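Local coordinates for putative cell adhesion protein (Parabacteroides distasonis, PDB 3LIU) that probably serves as a structural subunit of a FimA/Mfa1-type pilus and so takes part in cell adhesion, at residues 41-46 and 88-93; 94-99 and 113-118; 125-130 and 171-176; 282-287 and 352-357. All coordinates share one frame; numbering follows the deposited sequence.

Overall arrangement
The four contacts follow one another along the chain, each closing before the next begins, and together they lead from one side of this strand-rich molecule in to its centre, near which contact 4 lies. Contact 1 pairs the ends of strands 45-52 and 82-90, and strand 82-90 is followed, after a three-residue loop, by helix 94-101 of contact 2, the two centres lying about 12 Å apart. Strand 82-90 also neighbours strand 127-136, which brings contact 3 to about 9 Å from contact 1, centre to centre. From there strand 172-185 pairs antiparallel with strand 282-284, which carries contact 4, centred about 12 Å from contact 3. Backbone pairing thus continues from the FimA family region into the later part of the putative fimbrial subunit.

Contact 1: residues 41-46 and 88-93; sequences ADVNTL and VVANAA
Asp-42 turns its carboxylate to Thr-39 but offers its backbone carbonyl across the contact, where a lone pair of O takes the side-chain ND2 of Asn-91 at 2.7 Å. Next along, Val-43 sets CG1 against the CB of Ala-90. Asn-44 then gives its backbone N to Asn-91 OD1, 2.8 Å away and nearly straight at 163°, the donor lying in the amide carbonyl plane; its own ND2 turns to the carbonyl of Lys-123. One asparagine amide is therefore gripped from both ends by the loop before strand 45-52, and its ND2 also reaches Leu-125 O. This happens where strand 82-90 gives out: Asn-91 adopts positive phi (67°), ending an antiparallel pairing whose last bridge is Leu-46 with Ala-90. Thr-45 O accepts Asn-91 N at 3.0 Å, the donor standing above the carbonyl plane. Its OG1 binds two waters. One lies 2.9 Å from OG1 and links it to Val-89 O and Ala-92 N, while the other leads to Ala-92 O. Leu-46 adds apolar packing, with CD2 resting on Val-88 CG1 at 3.7 Å and on Ala-90 CB at 3.9 Å.

Contact 2: residues 94-99 and 113-118; sequences PVIQTE and TINLSD
Ile-96 lays its CG2 methyl against CG2 of Ile-114 at 3.8 Å, the two side chains crossing at about a right angle. With CG2 anti to the backbone N, the other branch of Ile-96 (CG1, CD1) reaches across to the strand, and CD1 presses on the backbone O of Thr-113 at 3.3 Å, close for a methyl on a carbonyl. The same CD1 lies beside Asn-115 ND2. Ile-114 holds CG1 in the crowded position between its N and carbonyl carbon (chi1 55°); that sends CD1 away from the helix, toward Thr-126 and Asp-174, and presents CG2 to Ile-96. The packing is helix on strand: segment 94-99 of helix 94-101 runs antiparallel to strand 113-115, with the short axes 177° apart and 9.3 Å between them at closest approach. The strand also hydrogen-bonds to strand 193-213, Ile-114 pairing with Ser-212. No direct hydrogen bond crosses between helix and strand, and the polar link is made by water. Glu-99, one helical turn after Ile-96, extends its chain until OE1 accepts a hydrogen bond from a water, a very short 2.4 Å, and the same water donates another to Thr-113 O at 2.6 Å. A second water accepts Thr-113 N at 2.8 Å and gives Glu-99 OE1 a weak bond. A glycerol, probably from the crystallisation liquor, also lies beside the Glu-99 side chain.

Contact 3: residues 125-130 and 171-176; sequences LTMSSK and LVRDVA
The guanidinium of Arg-173 has CD1 of Leu-125 at its edge, near its plane, and its nitrogens are taken up by Asn-357 OD1 and Trp-392 O at NH1 and by a salt bridge from NH2 to Asp-40. The second flat group, the carboxylate of Asp-174, has OD2 beside the Thr-126 CG2 methyl at 3.6 Å and OD1 in a salt bridge with Arg-356 NH2. Arg-173 belongs to, and Asp-174 directly follows, an antiparallel strand pair of the FimA-family fold, where the start of strand 127-136 runs beside the start of strand 172-185. Ser-128 and Val-172 form the hydrogen-bonded pair: Val-172 N reaches Ser-128 O at 2.8 Å and almost straight, 172°, while Ser-128 N returns to Val-172 O at 3.0 Å. Both donors stand above the plane of the carbonyl they meet. Past the non-hydrogen-bonded pair of Met-127 with Arg-173, Asp-174 N gives Thr-126 O a third bond of 2.8 Å, this time in the carbonyl plane. An alanine in place of Asp-174 would keep that backbone bond but lack the carboxylate that meets Arg-356, and would probably leave the arginine's charge less well balanced. On the face carrying Met-127 (modelled as selenomethionine) and Arg-173, the two chains lie side by side and point the same way, CG to CG 3.9 Å. The Ser-128 hydroxyl, on the other face, is hydrogen-bonded to Val-214 O. Beyond one end of the pair, Leu-171 CD2 meets Ser-129 CB at 3.8 Å; beyond the other, Leu-125 CD1 crosses Val-175 CG2 at 3.9 Å.

Contact 4: residues 282-287 and 352-357; sequences FYVYEN and FYVQRN
Asn-287 and Val-354 exchange two backbone hydrogen bonds: Asn-287 N lies 3.0 Å from Val-354 O, on a lone pair, and Val-354 N lies 3.1 Å from Asn-287 O, above that carbonyl's plane. Next to them Glu-286 extends beyond CG so that OE2 accepts Arg-356 N at 2.9 Å through its anti lone pair, a side chain standing in for a backbone carbonyl. Val-354 also packs its CG1 on Val-284 CG2, 3.6 Å away, the two side chains crossing at about a right angle. The arrangement is a single antiparallel bridge, tying the chain just after strand 282-284 to the loop between strands 347-350 and 358-366. Glu-286 is fixed at its other oxygen by Ile-223 N, so both are engaged. An alanine at Glu-286 would remove both links and would probably loosen the loop around Arg-356. The Arg-356 chain starts from the crowded position (chi1 70°) and bends at chi3, carrying its guanidinium past Glu-286 to Gly-221 O; the carboxylate stands at right angles to it. Further out, the Tyr-360 hydroxyl bonds Tyr-353 O and Gln-355 N, and Gln-355 keeps an extended chain, which puts NE2 over the Phe-352 ring centre and into a hydrogen bond with Phe-352 O at 3.1 Å.

Contact 1: residues 41-46 and 88-93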
loop_
_atom_site.group_PDB
_atom_site.type_symbol
_atom_site.label_atom_id
_atom_site.label_comp_id
_atom_site.label_asym_id
_atom_site.label_seq_id
_atom_site.Cartn_x
_atom_site.Cartn_y
_atom_site.Cartn_z
ATOM N N ALA A 41 8.629 -9.437 2.317
ATOM C CA ALA A 41 8.105 -10.171 3.461
ATOM C C ALA A 41 9.006 -10.042 4.690
ATOM O O ALA A 41 8.719 -10.641 5.729
ATOM C CB ALA A 41 7.902 -11.688 3.104
ATOM N N ASP A 42 10.103 -9.288 4.603
ATOM C CA ASP A 42 11.008 -9.214 5.760
ATOM C C ASP A 42 10.293 -8.588 7.003
ATOM O O ASP A 42 9.549 -7.619 6.874
ATOM C CB ASP A 42 12.270 -8.384 5.478
ATOM C CG ASP A 42 13.204 -9.012 4.446
ATOM O OD1 ASP A 42 13.007 -10.173 4.025
ATOM O OD2 ASP A 42 14.150 -8.298 4.055
ATOM N N VAL A 43 10.583 -9.154 8.176
ATOM C CA VAL A 43 10.180 -8.652 9.468
ATOM C C VAL A 43 11.437 -8.407 10.231
ATOM O O VAL A 43 12.081 -9.331 10.704
ATOM C CB VAL A 43 9.290 -9.662 10.179
ATOM C CG1 VAL A 43 9.029 -9.242 11.606
ATOM C CG2 VAL A 43 7.982 -9.847 9.339
ATOM N N ASN A 44 11.829 -7.152 10.329
ATOM C CA ASN A 44 13.101 -6.799 10.985
ATOM C C ASN A 44 12.912 -6.382 12.441
ATOM O O ASN A 44 13.657 -6.764 13.326
ATOM C CB ASN A 44 13.710 -5.645 10.207
ATOM C CG ASN A 44 13.977 -6.006 8.794
ATOM O OD1 ASN A 44 14.499 -7.077 8.525
ATOM N ND2 ASN A 44 13.644 -5.113 7.869
ATOM N N THR A 45 11.882 -5.584 12.687
ATOM C CA THR A 45 11.581 -5.123 14.043
ATOM C C THR A 45 10.119 -5.392 14.292
ATOM O O THR A 45 9.322 -5.390 13.346
ATOM C CB THR A 45 11.845 -3.599 14.256
ATOM O OG1 THR A 45 10.970 -2.833 13.417
ATOM C CG2 THR A 45 13.314 -3.200 13.994
ATOM N N LEU A 46 9.784 -5.605 15.560
ATOM C CA LEU A 46 8.397 -5.645 16.024
ATOM C C LEU A 46 8.163 -4.636 17.140
ATOM O O LEU A 46 8.913 -4.586 18.141
ATOM C CB LEU A 46 8.018 -7.036 16.521
ATOM C CG LEU A 46 8.005 -8.065 15.390
ATOM C CD1 LEU A 46 7.824 -9.450 16.000
ATOM C CD2 LEU A 46 6.893 -7.788 14.409
ATOM N N VAL A 88 0.491 -5.635 17.130
ATOM C CA VAL A 88 1.861 -5.776 16.740
ATOM C C VAL A 88 2.042 -5.058 15.425
ATOM O O VAL A 88 1.257 -5.256 14.488
ATOM C CB VAL A 88 2.198 -7.263 16.555
ATOM C CG1 VAL A 88 3.670 -7.465 16.136
ATOM C CG2 VAL A 88 1.872 -8.009 17.834
ATOM N N VAL A 89 3.100 -4.250 15.352
ATOM C CA VAL A 89 3.492 -3.569 14.147
ATOM C C VAL A 89 4.899 -4.004 13.744
ATOM O O VAL A 89 5.851 -3.883 14.506
ATOM C CB VAL A 89 3.465 -2.011 14.322
ATOM C CG1 VAL A 89 4.016 -1.309 13.021
ATOM C CG2 VAL A 89 2.036 -1.519 14.636
ATOM N N ALA A 90 5.050 -4.476 12.524
ATOM C CA ALA A 90 6.378 -4.792 11.972
ATOM C C ALA A 90 6.959 -3.620 11.216
ATOM O O ALA A 90 6.253 -2.939 10.454
ATOM C CB ALA A 90 6.314 -6.030 11.027
ATOM N N ASN A 91 8.264 -3.424 11.405
ATOM C CA ASN A 91 9.085 -2.552 10.560
ATOM C C ASN A 91 8.719 -1.056 10.673
ATOM O O ASN A 91 8.817 -0.313 9.716
ATOM C CB ASN A 91 9.035 -3.027 9.104
ATOM C CG ASN A 91 9.566 -4.456 8.933
ATOM O OD1 ASN A 91 10.492 -4.849 9.616
ATOM N ND2 ASN A 91 8.929 -5.248 8.059
ATOM N N ALA A 92 8.253 -0.632 11.837
ATOM C CA ALA A 92 7.967 0.780 12.051
ATOM C C ALA A 92 9.242 1.610 11.925
ATOM O O ALA A 92 10.295 1.264 12.503
ATOM C CB ALA A 92 7.303 1.006 13.403
ATOM N N ALA A 93 9.145 2.723 11.206
ATOM C CA ALA A 93 10.287 3.652 11.078
ATOM C C ALA A 93 10.670 4.137 12.486
ATOM O O ALA A 93 9.838 4.137 13.385
ATOM C CB ALA A 93 9.955 4.828 10.153
HETATM O O HOH W 1 8.321 -2.301 14.437
HETATM O O HOH W 2 11.847 -0.886 12.005
#

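Contact 2: residues 94-99 and 113-118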
loop_
_atom_site.group_PDB
_atom_site.type_symbol
_atom_site.label_atom_id
_atom_site.label_comp_id
_atom_site.label_asym_id
_atom_site.label_seq_id
_atom_site.Cartn_x
_atom_site.Cartn_y
_atom_site.Cartn_z
ATOM N N PRO A 94 11.948 4.464 12.706
ATOM C CA PRO A 94 12.384 4.914 14.048
ATOM C C PRO A 94 11.511 5.967 14.724
ATOM O O PRO A 94 11.167 5.810 15.890
ATOM C CB PRO A 94 13.788 5.444 13.772
ATOM C CG PRO A 94 14.304 4.444 12.790
ATOM C CD PRO A 94 13.122 4.226 11.832
ATOM N N VAL A 95 11.127 7.008 13.999
ATOM C CA VAL A 95 10.297 8.071 14.597
ATOM C C VAL A 95 8.897 7.516 14.905
ATOM O O VAL A 95 8.285 7.889 15.925
ATOM C CB VAL A 95 10.211 9.331 13.679
ATOM C CG1 VAL A 95 9.117 10.313 14.121
ATOM C CG2 VAL A 95 11.570 10.076 13.623
ATOM N N ILE A 96 8.399 6.615 14.065
ATOM C CA ILE A 96 7.079 5.989 14.319
ATOM C C ILE A 96 7.141 5.118 15.601
ATOM O O ILE A 96 6.189 5.048 16.358
ATOM C CB ILE A 96 6.579 5.159 13.111
ATOM C CG1 ILE A 96 6.547 5.994 11.819
ATOM C CG2 ILE A 96 5.174 4.476 13.387
ATOM C CD1 ILE A 96 5.680 7.319 11.888
ATOM N N GLN A 97 8.269 4.466 15.844
ATOM C CA GLN A 97 8.422 3.652 17.047
ATOM C C GLN A 97 8.200 4.491 18.309
ATOM O O GLN A 97 7.558 4.040 19.234
ATOM C CB GLN A 97 9.802 2.986 17.106
ATOM C CG GLN A 97 10.086 1.962 16.012
ATOM C CD GLN A 97 11.543 1.505 16.030
ATOM O OE1 GLN A 97 12.215 1.610 17.047
ATOM N NE2 GLN A 97 12.045 1.051 14.891
ATOM N N THR A 98 8.675 5.736 18.297
ATOM C CA THR A 98 8.523 6.619 19.417
ATOM C C THR A 98 7.111 7.136 19.527
ATOM O O THR A 98 6.539 7.193 20.635
ATOM C CB THR A 98 9.499 7.792 19.320
ATOM O OG1 THR A 98 10.824 7.277 19.360
ATOM C CG2 THR A 98 9.300 8.739 20.504
ATOM N N GLU A 99 6.531 7.497 18.394
ATOM C CA GLU A 99 5.125 7.904 18.383
ATOM C C GLU A 99 4.229 6.802 18.960
ATOM O O GLU A 99 3.365 7.068 19.779
ATOM C CB GLU A 99 4.677 8.264 16.963
ATOM C CG GLU A 99 5.292 9.561 16.449
ATOM C CD GLU A 99 4.816 9.952 15.050
ATOM O OE1 GLU A 99 4.031 9.231 14.429
ATOM O OE2 GLU A 99 5.236 11.008 14.555
ATOM N N THR A 113 0.030 7.852 12.356
ATOM C CA THR A 113 0.200 8.087 10.928
ATOM C C THR A 113 1.564 7.571 10.468
ATOM O O THR A 113 2.580 7.949 11.035
ATOM C CB THR A 113 0.058 9.564 10.582
ATOM O OG1 THR A 113 -1.281 9.978 10.902
ATOM C CG2 THR A 113 0.315 9.776 9.062
ATOM N N ILE A 114 1.593 6.725 9.438
ATOM C CA ILE A 114 2.891 6.314 8.836
ATOM C C ILE A 114 3.064 7.059 7.489
ATOM O O ILE A 114 2.067 7.538 6.909
ATOM C CB ILE A 114 3.023 4.744 8.690
ATOM C CG1 ILE A 114 1.840 4.170 7.908
ATOM C CG2 ILE A 114 3.297 4.117 10.099
ATOM C CD1 ILE A 114 1.814 2.563 7.641
ATOM N N ASN A 115 4.309 7.162 7.010
ATOM C CA ASN A 115 4.670 7.973 5.843
ATOM C C ASN A 115 5.274 7.119 4.740
ATOM O O ASN A 115 6.157 6.291 4.979
ATOM C CB ASN A 115 5.640 9.066 6.243
ATOM C CG ASN A 115 5.098 9.919 7.351
ATOM O OD1 ASN A 115 4.161 10.717 7.141
ATOM N ND2 ASN A 115 5.646 9.738 8.555
ATOM N N LEU A 116 4.754 7.303 3.540
ATOM C CA LEU A 116 5.031 6.405 2.402
ATOM C C LEU A 116 6.492 6.400 2.026
ATOM O O LEU A 116 7.020 5.364 1.687
ATOM C CB LEU A 116 4.155 6.763 1.183
ATOM C CG LEU A 116 4.273 5.798 -0.007
ATOM C CD1 LEU A 116 3.929 4.327 0.407
ATOM C CD2 LEU A 116 3.328 6.222 -1.194
ATOM N N SER A 117 7.154 7.547 2.164
ATOM C CA SER A 117 8.536 7.663 1.814
ATOM C C SER A 117 9.459 6.788 2.680
ATOM O O SER A 117 10.605 6.564 2.273
ATOM C CB SER A 117 8.982 9.161 1.853
ATOM O OG SER A 117 8.873 9.657 3.178
ATOM N N ASP A 118 8.982 6.308 3.845
ATOM C CA ASP A 118 9.697 5.308 4.610
ATOM C C ASP A 118 9.556 3.893 4.089
ATOM O O ASP A 118 10.286 3.033 4.571
ATOM C CB ASP A 118 9.242 5.245 6.071
ATOM C CG ASP A 118 9.548 6.521 6.848
ATOM O OD1 ASP A 118 10.531 7.167 6.527
ATOM O OD2 ASP A 118 8.805 6.847 7.769
HETATM O O HOH W 3 3.456 10.109 12.264
HETATM O O HOH W 4 0.675 10.061 13.989
#

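Contact 3: residues 125-130 and 171-176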
loop_
_atom_site.group_PDB
_atom_site.type_symbol
_atom_site.label_atom_id
_atom_site.label_comp_id
_atom_site.label_asym_id
_atom_site.label_seq_id
_atom_site.Cartn_x
_atom_site.Cartn_y
_atom_site.Cartn_z
ATOM N N LEU A 125 8.718 -3.406 4.877
ATOM C CA LEU A 125 7.430 -2.753 4.682
ATOM C C LEU A 125 6.650 -2.793 5.990
ATOM O O LEU A 125 6.684 -3.785 6.719
ATOM C CB LEU A 125 6.639 -3.465 3.584
ATOM C CG LEU A 125 7.324 -3.460 2.220
ATOM C CD1 LEU A 125 6.502 -4.197 1.223
ATOM C CD2 LEU A 125 7.532 -1.996 1.761
ATOM N N THR A 126 5.955 -1.714 6.308
ATOM C CA THR A 126 5.209 -1.694 7.546
ATOM C C THR A 126 4.061 -2.704 7.458
ATOM O O THR A 126 3.321 -2.721 6.479
ATOM C CB THR A 126 4.612 -0.314 7.862
ATOM O OG1 THR A 126 5.594 0.717 7.639
ATOM C CG2 THR A 126 4.137 -0.295 9.344
HETATM N N MSE A 127 3.902 -3.531 8.481
HETATM C CA MSE A 127 2.786 -4.502 8.549
HETATM C C MSE A 127 2.176 -4.451 9.950
HETATM O O MSE A 127 2.869 -4.106 10.905
HETATM C CB MSE A 127 3.309 -5.942 8.341
HETATM C CG MSE A 127 4.100 -6.163 7.106
HETATM SE SE MSE A 127 5.343 -7.619 7.370
HETATM C CE MSE A 127 6.312 -7.441 5.665
ATOM N N SER A 128 0.922 -4.849 10.085
ATOM C CA SER A 128 0.291 -4.925 11.397
ATOM C C SER A 128 -0.603 -6.126 11.558
ATOM O O SER A 128 -1.122 -6.638 10.601
ATOM C CB SER A 128 -0.571 -3.702 11.668
ATOM O OG SER A 128 -1.420 -3.431 10.571
ATOM N N SER A 129 -0.780 -6.525 12.810
ATOM C CA SER A 129 -1.773 -7.502 13.222
ATOM C C SER A 129 -3.089 -6.819 13.495
ATOM O O SER A 129 -3.173 -5.603 13.495
ATOM C CB SER A 129 -1.300 -8.181 14.504
ATOM O OG SER A 129 -1.465 -7.342 15.651
ATOM N N LYS A 130 -4.114 -7.612 13.741
ATOM C CA LYS A 130 -5.373 -7.082 14.275
ATOM C C LYS A 130 -5.186 -6.814 15.735
ATOM O O LYS A 130 -4.144 -7.174 16.302
ATOM C CB LYS A 130 -6.487 -8.087 14.086
ATOM C CG LYS A 130 -6.451 -9.319 15.022
ATOM C CD LYS A 130 -7.721 -10.167 14.823
ATOM C CE LYS A 130 -7.604 -11.606 15.342
ATOM N NZ LYS A 130 -8.998 -12.145 15.469
ATOM N N LEU A 171 0.478 -11.092 10.279
ATOM C CA LEU A 171 0.658 -9.666 10.008
ATOM C C LEU A 171 0.177 -9.401 8.604
ATOM O O LEU A 171 0.337 -10.251 7.745
ATOM C CB LEU A 171 2.115 -9.244 10.172
ATOM C CG LEU A 171 2.800 -9.499 11.517
ATOM C CD1 LEU A 171 4.266 -8.993 11.456
ATOM C CD2 LEU A 171 2.006 -8.929 12.702
ATOM N N VAL A 172 -0.437 -8.236 8.384
ATOM C CA VAL A 172 -0.873 -7.814 7.074
ATOM C C VAL A 172 -0.194 -6.524 6.681
ATOM O O VAL A 172 -0.188 -5.572 7.447
ATOM C CB VAL A 172 -2.399 -7.639 7.005
ATOM C CG1 VAL A 172 -2.818 -7.191 5.572
ATOM C CG2 VAL A 172 -3.076 -8.927 7.397
ATOM N N ARG A 173 0.365 -6.491 5.478
ATOM C CA ARG A 173 1.083 -5.298 5.012
ATOM C C ARG A 173 0.175 -4.077 5.013
ATOM O O ARG A 173 -1.018 -4.189 4.809
ATOM C CB ARG A 173 1.651 -5.491 3.615
ATOM C CG ARG A 173 2.735 -6.546 3.491
ATOM C CD ARG A 173 3.222 -6.630 2.036
ATOM N NE ARG A 173 4.145 -7.746 1.780
ATOM C CZ ARG A 173 3.795 -9.030 1.613
ATOM N NH1 ARG A 173 2.550 -9.407 1.705
ATOM N NH2 ARG A 173 4.715 -9.961 1.360
ATOM N N ASP A 174 0.776 -2.912 5.228
ATOM C CA ASP A 174 0.072 -1.655 5.231
ATOM C C ASP A 174 0.149 -0.983 3.829
ATOM O O ASP A 174 -0.419 0.076 3.635
ATOM C CB ASP A 174 0.663 -0.722 6.310
ATOM C CG ASP A 174 0.203 -1.061 7.751
ATOM O OD1 ASP A 174 -0.501 -2.062 7.997
ATOM O OD2 ASP A 174 0.550 -0.272 8.670
ATOM N N VAL A 175 0.853 -1.585 2.859
ATOM C CA VAL A 175 0.966 -1.033 1.527
ATOM C C VAL A 175 0.281 -1.993 0.514
ATOM O O VAL A 175 0.033 -3.161 0.827
ATOM C CB VAL A 175 2.446 -0.781 1.081
ATOM C CG1 VAL A 175 3.090 0.374 1.855
ATOM C CG2 VAL A 175 3.270 -2.048 1.221
ATOM N N ALA A 176 0.017 -1.473 -0.684
ATOM C CA ALA A 176 -0.413 -2.236 -1.879
ATOM C C ALA A 176 0.705 -2.151 -2.893
ATOM O O ALA A 176 1.540 -1.228 -2.826
ATOM C CB ALA A 176 -1.739 -1.651 -2.501
#

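Contact 4: residues 282-287 and 352-357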
loop_
_atom_site.group_PDB
_atom_site.type_symbol
_atom_site.label_atom_id
_atom_site.label_comp_id
_atom_site.label_asym_id
_atom_site.label_seq_id
_atom_site.Cartn_x
_atom_site.Cartn_y
_atom_site.Cartn_z
ATOM N N PHE A 282 5.248 -0.726 -7.667
ATOM C CA PHE A 282 5.194 0.526 -6.940
ATOM C C PHE A 282 4.379 0.281 -5.689
ATOM O O PHE A 282 3.314 -0.318 -5.771
ATOM C CB PHE A 282 4.456 1.612 -7.769
ATOM C CG PHE A 282 5.170 2.003 -9.052
ATOM C CD1 PHE A 282 6.281 2.839 -9.025
ATOM C CD2 PHE A 282 4.757 1.505 -10.273
ATOM C CE1 PHE A 282 6.947 3.210 -10.232
ATOM C CE2 PHE A 282 5.417 1.863 -11.455
ATOM C CZ PHE A 282 6.506 2.727 -11.424
ATOM N N TYR A 283 4.836 0.824 -4.561
ATOM C CA TYR A 283 4.184 0.676 -3.296
ATOM C C TYR A 283 3.466 1.962 -2.910
ATOM O O TYR A 283 4.038 3.062 -2.969
ATOM C CB TYR A 283 5.192 0.315 -2.190
ATOM C CG TYR A 283 6.019 -0.912 -2.417
ATOM C CD1 TYR A 283 5.453 -2.075 -2.978
ATOM C CD2 TYR A 283 7.367 -0.939 -2.073
ATOM C CE1 TYR A 283 6.226 -3.206 -3.224
ATOM C CE2 TYR A 283 8.129 -2.078 -2.272
ATOM C CZ TYR A 283 7.553 -3.207 -2.833
ATOM O OH TYR A 283 8.311 -4.334 -3.061
ATOM N N VAL A 284 2.216 1.800 -2.472
ATOM C CA VAL A 284 1.356 2.938 -2.186
ATOM C C VAL A 284 0.531 2.555 -0.969
ATOM O O VAL A 284 0.421 1.355 -0.641
ATOM C CB VAL A 284 0.399 3.294 -3.403
ATOM C CG1 VAL A 284 1.168 3.713 -4.619
ATOM C CG2 VAL A 284 -0.514 2.126 -3.754
ATOM N N TYR A 285 -0.056 3.543 -0.303
ATOM C CA TYR A 285 -1.009 3.263 0.779
ATOM C C TYR A 285 -2.431 3.183 0.186
ATOM O O TYR A 285 -2.664 3.480 -1.012
ATOM C CB TYR A 285 -0.933 4.319 1.906
ATOM C CG TYR A 285 0.338 4.333 2.761
ATOM C CD1 TYR A 285 0.957 3.156 3.161
ATOM C CD2 TYR A 285 0.881 5.532 3.210
ATOM C CE1 TYR A 285 2.078 3.159 3.947
ATOM C CE2 TYR A 285 2.036 5.542 4.036
ATOM C CZ TYR A 285 2.619 4.370 4.379
ATOM O OH TYR A 285 3.761 4.312 5.133
ATOM N N GLU A 286 -3.389 2.843 1.041
ATOM C CA GLU A 286 -4.775 2.746 0.596
ATOM C C GLU A 286 -5.288 4.078 0.107
ATOM O O GLU A 286 -4.970 5.140 0.654
ATOM C CB GLU A 286 -5.710 2.237 1.702
ATOM C CG GLU A 286 -5.379 0.837 2.204
ATOM C CD GLU A 286 -6.515 0.188 2.988
ATOM O OE1 GLU A 286 -7.143 0.892 3.811
ATOM O OE2 GLU A 286 -6.720 -1.050 2.825
ATOM N N ASN A 287 -6.062 3.995 -0.958
ATOM C CA ASN A 287 -6.844 5.087 -1.472
ATOM C C ASN A 287 -8.091 4.539 -2.193
ATOM O O ASN A 287 -7.990 3.921 -3.266
ATOM C CB ASN A 287 -6.026 5.932 -2.429
ATOM C CG ASN A 287 -6.797 7.158 -2.916
ATOM O OD1 ASN A 287 -7.925 7.371 -2.495
ATOM N ND2 ASN A 287 -6.213 7.927 -3.839
ATOM N N PHE A 352 -13.298 -0.976 -6.431
ATOM C CA PHE A 352 -12.390 -1.597 -5.468
ATOM C C PHE A 352 -11.261 -0.610 -5.100
ATOM O O PHE A 352 -10.822 -0.538 -3.941
ATOM C CB PHE A 352 -11.789 -2.863 -6.101
ATOM C CG PHE A 352 -11.193 -3.802 -5.126
ATOM C CD1 PHE A 352 -12.004 -4.701 -4.423
ATOM C CD2 PHE A 352 -9.823 -3.815 -4.918
ATOM C CE1 PHE A 352 -11.442 -5.572 -3.498
ATOM C CE2 PHE A 352 -9.246 -4.678 -4.024
ATOM C CZ PHE A 352 -10.048 -5.566 -3.300
ATOM N N TYR A 353 -10.744 0.083 -6.113
ATOM C CA TYR A 353 -9.637 1.014 -5.933
ATOM C C TYR A 353 -8.440 0.340 -5.216
ATOM O O TYR A 353 -8.148 -0.831 -5.478
ATOM C CB TYR A 353 -10.149 2.338 -5.288
ATOM C CG TYR A 353 -11.160 3.035 -6.182
ATOM C CD1 TYR A 353 -10.795 3.459 -7.451
ATOM C CD2 TYR A 353 -12.471 3.256 -5.775
ATOM C CE1 TYR A 353 -11.697 4.083 -8.287
ATOM C CE2 TYR A 353 -13.386 3.884 -6.616
ATOM C CZ TYR A 353 -12.976 4.289 -7.870
ATOM O OH TYR A 353 -13.830 4.907 -8.737
ATOM N N VAL A 354 -7.755 1.059 -4.343
ATOM C CA VAL A 354 -6.474 0.618 -3.815
ATOM C C VAL A 354 -6.571 0.265 -2.341
ATOM O O VAL A 354 -6.746 1.133 -1.493
ATOM C CB VAL A 354 -5.361 1.687 -4.045
ATOM C CG1 VAL A 354 -4.012 1.210 -3.514
ATOM C CG2 VAL A 354 -5.283 2.065 -5.535
ATOM N N GLN A 355 -6.436 -1.035 -2.052
ATOM C CA GLN A 355 -6.570 -1.543 -0.708
ATOM C C GLN A 355 -5.302 -2.303 -0.360
ATOM O O GLN A 355 -4.605 -2.803 -1.244
ATOM C CB GLN A 355 -7.786 -2.437 -0.576
ATOM C CG GLN A 355 -9.077 -1.759 -0.933
ATOM C CD GLN A 355 -10.277 -2.714 -0.777
ATOM O OE1 GLN A 355 -10.270 -3.561 0.085
ATOM N NE2 GLN A 355 -11.281 -2.573 -1.621
ATOM N N ARG A 356 -5.049 -2.396 0.939
ATOM C CA ARG A 356 -3.775 -2.889 1.469
ATOM C C ARG A 356 -3.541 -4.383 1.147
ATOM O O ARG A 356 -4.475 -5.173 1.087
ATOM C CB ARG A 356 -3.757 -2.689 2.981
ATOM C CG ARG A 356 -4.752 -3.644 3.714
ATOM C CD ARG A 356 -5.014 -3.261 5.170
ATOM N NE ARG A 356 -3.887 -3.592 5.990
ATOM C CZ ARG A 356 -3.923 -3.792 7.317
ATOM N NH1 ARG A 356 -5.033 -3.655 8.019
ATOM N NH2 ARG A 356 -2.795 -4.126 7.949
ATOM N N ASN A 357 -2.272 -4.723 0.966
ATOM C CA ASN A 357 -1.800 -6.105 0.906
ATOM C C ASN A 357 -2.344 -6.899 -0.292
ATOM O O ASN A 357 -2.543 -8.104 -0.201
ATOM C CB ASN A 357 -2.106 -6.831 2.217
ATOM C CG ASN A 357 -1.161 -8.010 2.451
ATOM O OD1 ASN A 357 0.042 -7.903 2.253
ATOM N ND2 ASN A 357 -1.706 -9.119 2.870
#